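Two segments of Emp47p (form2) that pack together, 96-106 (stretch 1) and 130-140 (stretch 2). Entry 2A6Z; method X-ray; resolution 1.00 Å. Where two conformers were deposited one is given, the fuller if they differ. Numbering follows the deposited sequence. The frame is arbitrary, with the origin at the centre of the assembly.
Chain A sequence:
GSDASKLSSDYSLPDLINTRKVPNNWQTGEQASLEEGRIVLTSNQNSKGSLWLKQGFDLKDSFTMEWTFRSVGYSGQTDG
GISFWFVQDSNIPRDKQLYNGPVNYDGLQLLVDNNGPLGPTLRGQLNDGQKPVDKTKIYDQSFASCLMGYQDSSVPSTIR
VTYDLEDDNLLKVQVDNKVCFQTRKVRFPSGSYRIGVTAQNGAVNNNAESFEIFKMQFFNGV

Stretch 1, residues 96-106: KQLYNGPVNYD
Stretch 2 (130-140) QKPVDKTKIYD

Stretch 1 has no regular helix or strand until Asp106. Its main feature is a type I' turn from Leu98 to Gly101, with Tyr99 (phi/psi 50/44) and Asn100 (62/25) at the corner positions. The turn is closed twice: Leu98 N bonds Gly101 O at 2.9 Å, and Gly101 N bonds Leu98 O at 2.8 Å. After Gln130 (-83/-37), Lys131 to Asp134 are extended; a 3-10 segment follows at 135-137. Asp134 holds its start, with Asp134 OD1 accepting from Thr136 OG1 at 2.5 Å and from Thr136 N at 2.9 Å.

The CA atoms come closest at Asn104 and Pro132, 4.0 Å apart. They are wider apart at Leu98 and Lys135, whose CA atoms are 7.8 Å apart, and side chains fill the space. The two chains run roughly antiparallel here. At the narrow end Val133 N donates to Val103 O at 3.0 Å, nearly straight at 164°. Pro132 CA also makes a CA-H...O contact with Val103 O at 3.3 Å.

Val133 (chi1 m) is the central bump. Val133 CG2 touches both Leu98 CD2 and Val103 CG2, 3.9 Å from each. Val133 CG1 meets Tyr105 CE2, also at 3.9 Å and obliquely to the ring (Tyr105 chi1 p, chi2 96°). Val103 (chi1 p) sets Val103 CG1 against Pro132 CB at 3.8 Å. Leu98 (chi1 t, chi2 p) points toward stretch 2, and Leu98 CD1 lies 4.2 Å from Ile138 CD1. Ile138 (t, t) also reaches the edge of the Tyr99 ring (chi1 m, chi2 -86°), with Ile138 CD1 4.3 Å from Tyr99 CE2.

Lys135 (m, t, chi3 -116°, t) lies over this apolar patch. Lys135 CD is 3.9 Å from Leu98 CD1, and Lys135 CE is 4.3 Å from Val103 CG2. The aliphatic chain thus adds to the packing while its charged end reaches a polar partner: Lys135 NZ donates to Gln97 O at 2.6 Å.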

# COMPACT_ATOMS: atom_id res chain seq x y z
N LYS A 96 11.17 9.41 -3.24
CA LYS A 96 10.72 9.20 -1.88
C LYS A 96 9.86 10.34 -1.37
O LYS A 96 9.68 10.41 -0.14
CB LYS A 96 11.89 8.94 -0.96
CG LYS A 96 12.87 7.86 -1.40
CD LYS A 96 12.27 6.46 -1.16
CE LYS A 96 13.17 5.41 -1.80
NZ LYS A 96 12.94 4.04 -1.23
N GLN A 97 9.37 11.23 -2.19
CA GLN A 97 8.77 12.44 -1.71
C GLN A 97 7.32 12.37 -1.33
O GLN A 97 6.78 13.38 -0.80
CB GLN A 97 8.92 13.54 -2.77
CG GLN A 97 10.36 13.92 -3.09
CD GLN A 97 10.44 15.04 -4.09
OE1 GLN A 97 10.24 16.21 -3.72
NE2 GLN A 97 10.62 14.70 -5.38
N LEU A 98 6.63 11.25 -1.54
CA LEU A 98 5.20 11.14 -1.24
C LEU A 98 4.99 9.94 -0.33
O LEU A 98 5.03 8.79 -0.76
CB LEU A 98 4.44 10.97 -2.57
CG LEU A 98 2.90 10.79 -2.44
CD1 LEU A 98 2.29 11.96 -1.67
CD2 LEU A 98 2.33 10.63 -3.82
N TYR A 99 4.86 10.22 0.99
CA TYR A 99 4.78 9.14 1.99
C TYR A 99 5.90 8.14 1.79
O TYR A 99 5.75 6.90 1.94
CB TYR A 99 3.37 8.38 1.98
CG TYR A 99 2.29 9.39 2.31
CD1 TYR A 99 1.97 9.67 3.63
CD2 TYR A 99 1.66 10.14 1.33
CE1 TYR A 99 1.01 10.61 3.96
CE2 TYR A 99 0.71 11.09 1.65
CZ TYR A 99 0.41 11.32 2.98
OH TYR A 99 -0.55 12.30 3.25
N ASN A 100 7.12 8.65 1.55
CA ASN A 100 8.32 7.82 1.35
C ASN A 100 8.24 6.90 0.15
O ASN A 100 8.97 5.92 0.09
CB ASN A 100 8.66 7.07 2.65
CG ASN A 100 10.08 6.46 2.57
OD1 ASN A 100 11.03 7.18 2.19
ND2 ASN A 100 10.21 5.22 2.94
N GLY A 101 7.43 7.29 -0.82
CA GLY A 101 7.31 6.68 -2.12
C GLY A 101 7.27 7.76 -3.21
O GLY A 101 7.53 8.92 -2.93
N PRO A 102 7.03 7.35 -4.44
CA PRO A 102 7.26 8.26 -5.57
C PRO A 102 6.15 9.27 -5.79
O PRO A 102 5.01 8.93 -6.00
CB PRO A 102 7.38 7.30 -6.76
CG PRO A 102 6.51 6.12 -6.33
CD PRO A 102 6.77 5.97 -4.87
N VAL A 103 6.52 10.57 -5.83
CA VAL A 103 5.54 11.64 -6.06
C VAL A 103 5.14 11.82 -7.49
O VAL A 103 4.08 12.38 -7.79
CB VAL A 103 6.10 12.97 -5.45
CG1 VAL A 103 7.22 13.56 -6.29
CG2 VAL A 103 5.00 14.02 -5.25
N ASN A 104 5.94 11.32 -8.42
CA ASN A 104 5.70 11.37 -9.85
C ASN A 104 5.44 9.98 -10.38
O ASN A 104 5.97 9.63 -11.43
CB ASN A 104 7.05 11.87 -10.44
CG ASN A 104 8.19 10.87 -10.08
OD1 ASN A 104 8.28 10.13 -9.04
ND2 ASN A 104 9.19 10.75 -10.99
N TYR A 105 4.64 9.21 -9.65
CA TYR A 105 4.37 7.80 -10.07
C TYR A 105 3.47 7.75 -11.28
O TYR A 105 2.74 8.69 -11.58
CB TYR A 105 3.75 7.08 -8.86
CG TYR A 105 2.40 7.58 -8.48
CD1 TYR A 105 1.21 6.98 -8.91
CD2 TYR A 105 2.29 8.70 -7.62
CE1 TYR A 105 -0.04 7.45 -8.55
CE2 TYR A 105 1.04 9.20 -7.26
CZ TYR A 105 -0.09 8.57 -7.71
OH TYR A 105 -1.35 9.04 -7.37
N ASP A 106 3.50 6.57 -11.94
CA ASP A 106 2.62 6.24 -13.05
C ASP A 106 1.83 5.01 -12.69
O ASP A 106 2.36 3.88 -12.79
CB ASP A 106 3.52 5.95 -14.28
CG ASP A 106 2.72 5.62 -15.51
OD1 ASP A 106 1.46 5.71 -15.45
OD2 ASP A 106 3.37 5.23 -16.51
N GLN A 130 3.82 11.94 -15.59
CA GLN A 130 4.33 13.13 -16.31
C GLN A 130 4.73 14.22 -15.33
O GLN A 130 5.70 14.99 -15.56
CB GLN A 130 3.28 13.58 -17.30
CG GLN A 130 3.04 12.62 -18.47
CD GLN A 130 1.98 13.19 -19.40
OE1 GLN A 130 1.59 14.35 -19.25
NE2 GLN A 130 1.53 12.41 -20.35
N LYS A 131 4.02 14.39 -14.25
CA LYS A 131 4.35 15.48 -13.30
C LYS A 131 4.21 14.93 -11.90
O LYS A 131 3.40 14.09 -11.59
CB LYS A 131 3.35 16.62 -13.51
CG LYS A 131 3.61 17.52 -14.74
CD LYS A 131 2.54 18.61 -14.86
CE LYS A 131 2.30 19.08 -16.30
NZ LYS A 131 0.86 19.24 -16.63
N PRO A 132 4.89 15.50 -10.93
CA PRO A 132 4.56 15.18 -9.53
C PRO A 132 3.13 15.63 -9.23
O PRO A 132 2.61 16.64 -9.67
CB PRO A 132 5.60 16.01 -8.77
CG PRO A 132 5.75 17.21 -9.69
CD PRO A 132 5.95 16.52 -11.03
N VAL A 133 2.46 14.80 -8.39
CA VAL A 133 1.16 15.24 -7.87
C VAL A 133 1.37 16.44 -6.91
O VAL A 133 2.41 16.64 -6.29
CB VAL A 133 0.43 14.10 -7.21
CG1 VAL A 133 0.24 12.90 -8.14
CG2 VAL A 133 1.17 13.63 -5.96
N ASP A 134 0.31 17.22 -6.80
CA ASP A 134 0.28 18.37 -5.89
C ASP A 134 -0.16 17.86 -4.53
O ASP A 134 -1.34 17.52 -4.34
CB ASP A 134 -0.65 19.43 -6.42
CG ASP A 134 -0.62 20.71 -5.59
OD1 ASP A 134 -0.23 20.63 -4.40
OD2 ASP A 134 -1.00 21.72 -6.15
N LYS A 135 0.72 17.75 -3.56
CA LYS A 135 0.36 17.20 -2.28
C LYS A 135 -0.69 18.03 -1.58
O LYS A 135 -1.42 17.47 -0.76
CB LYS A 135 1.61 17.00 -1.39
CG LYS A 135 2.52 15.92 -1.96
CD LYS A 135 3.60 15.57 -0.95
CE LYS A 135 4.99 15.91 -1.44
NZ LYS A 135 5.96 15.80 -0.28
N THR A 136 -0.74 19.33 -1.91
CA THR A 136 -1.68 20.19 -1.22
C THR A 136 -3.11 19.94 -1.73
O THR A 136 -4.01 20.47 -1.10
CB THR A 136 -1.37 21.69 -1.39
OG1 THR A 136 -1.54 22.07 -2.76
CG2 THR A 136 0.08 21.97 -1.02
N LYS A 137 -3.33 19.17 -2.77
CA LYS A 137 -4.64 18.88 -3.32
C LYS A 137 -5.03 17.39 -3.22
O LYS A 137 -6.00 16.97 -3.84
CB LYS A 137 -4.73 19.35 -4.77
CG LYS A 137 -4.46 20.87 -4.86
CD LYS A 137 -4.59 21.30 -6.33
CE LYS A 137 -4.41 22.76 -6.63
NZ LYS A 137 -4.99 23.70 -5.67
N ILE A 138 -4.22 16.61 -2.48
CA ILE A 138 -4.41 15.15 -2.56
C ILE A 138 -5.83 14.73 -2.18
O ILE A 138 -6.37 13.84 -2.83
CB ILE A 138 -3.33 14.48 -1.69
CG1 ILE A 138 -3.22 12.98 -1.98
CG2 ILE A 138 -3.44 14.78 -0.18
CD1 ILE A 138 -1.89 12.41 -1.47
N TYR A 139 -6.42 15.36 -1.15
CA TYR A 139 -7.74 14.87 -0.73
C TYR A 139 -8.83 15.19 -1.76
O TYR A 139 -9.73 14.38 -2.02
CB TYR A 139 -8.11 15.43 0.67
CG TYR A 139 -7.00 15.05 1.66
CD1 TYR A 139 -6.74 13.70 1.97
CD2 TYR A 139 -6.17 16.02 2.24
CE1 TYR A 139 -5.73 13.35 2.84
CE2 TYR A 139 -5.16 15.66 3.09
CZ TYR A 139 -4.94 14.33 3.38
OH TYR A 139 -3.91 14.02 4.25
N ASP A 140 -8.71 16.36 -2.38
CA ASP A 140 -9.68 16.69 -3.45
C ASP A 140 -9.46 15.85 -4.68
O ASP A 140 -10.43 15.63 -5.47
CB ASP A 140 -9.56 18.15 -3.78
CG ASP A 140 -10.84 18.86 -3.92
OD1 ASP A 140 -10.92 20.09 -3.93
OD2 ASP A 140 -11.78 18.08 -4.19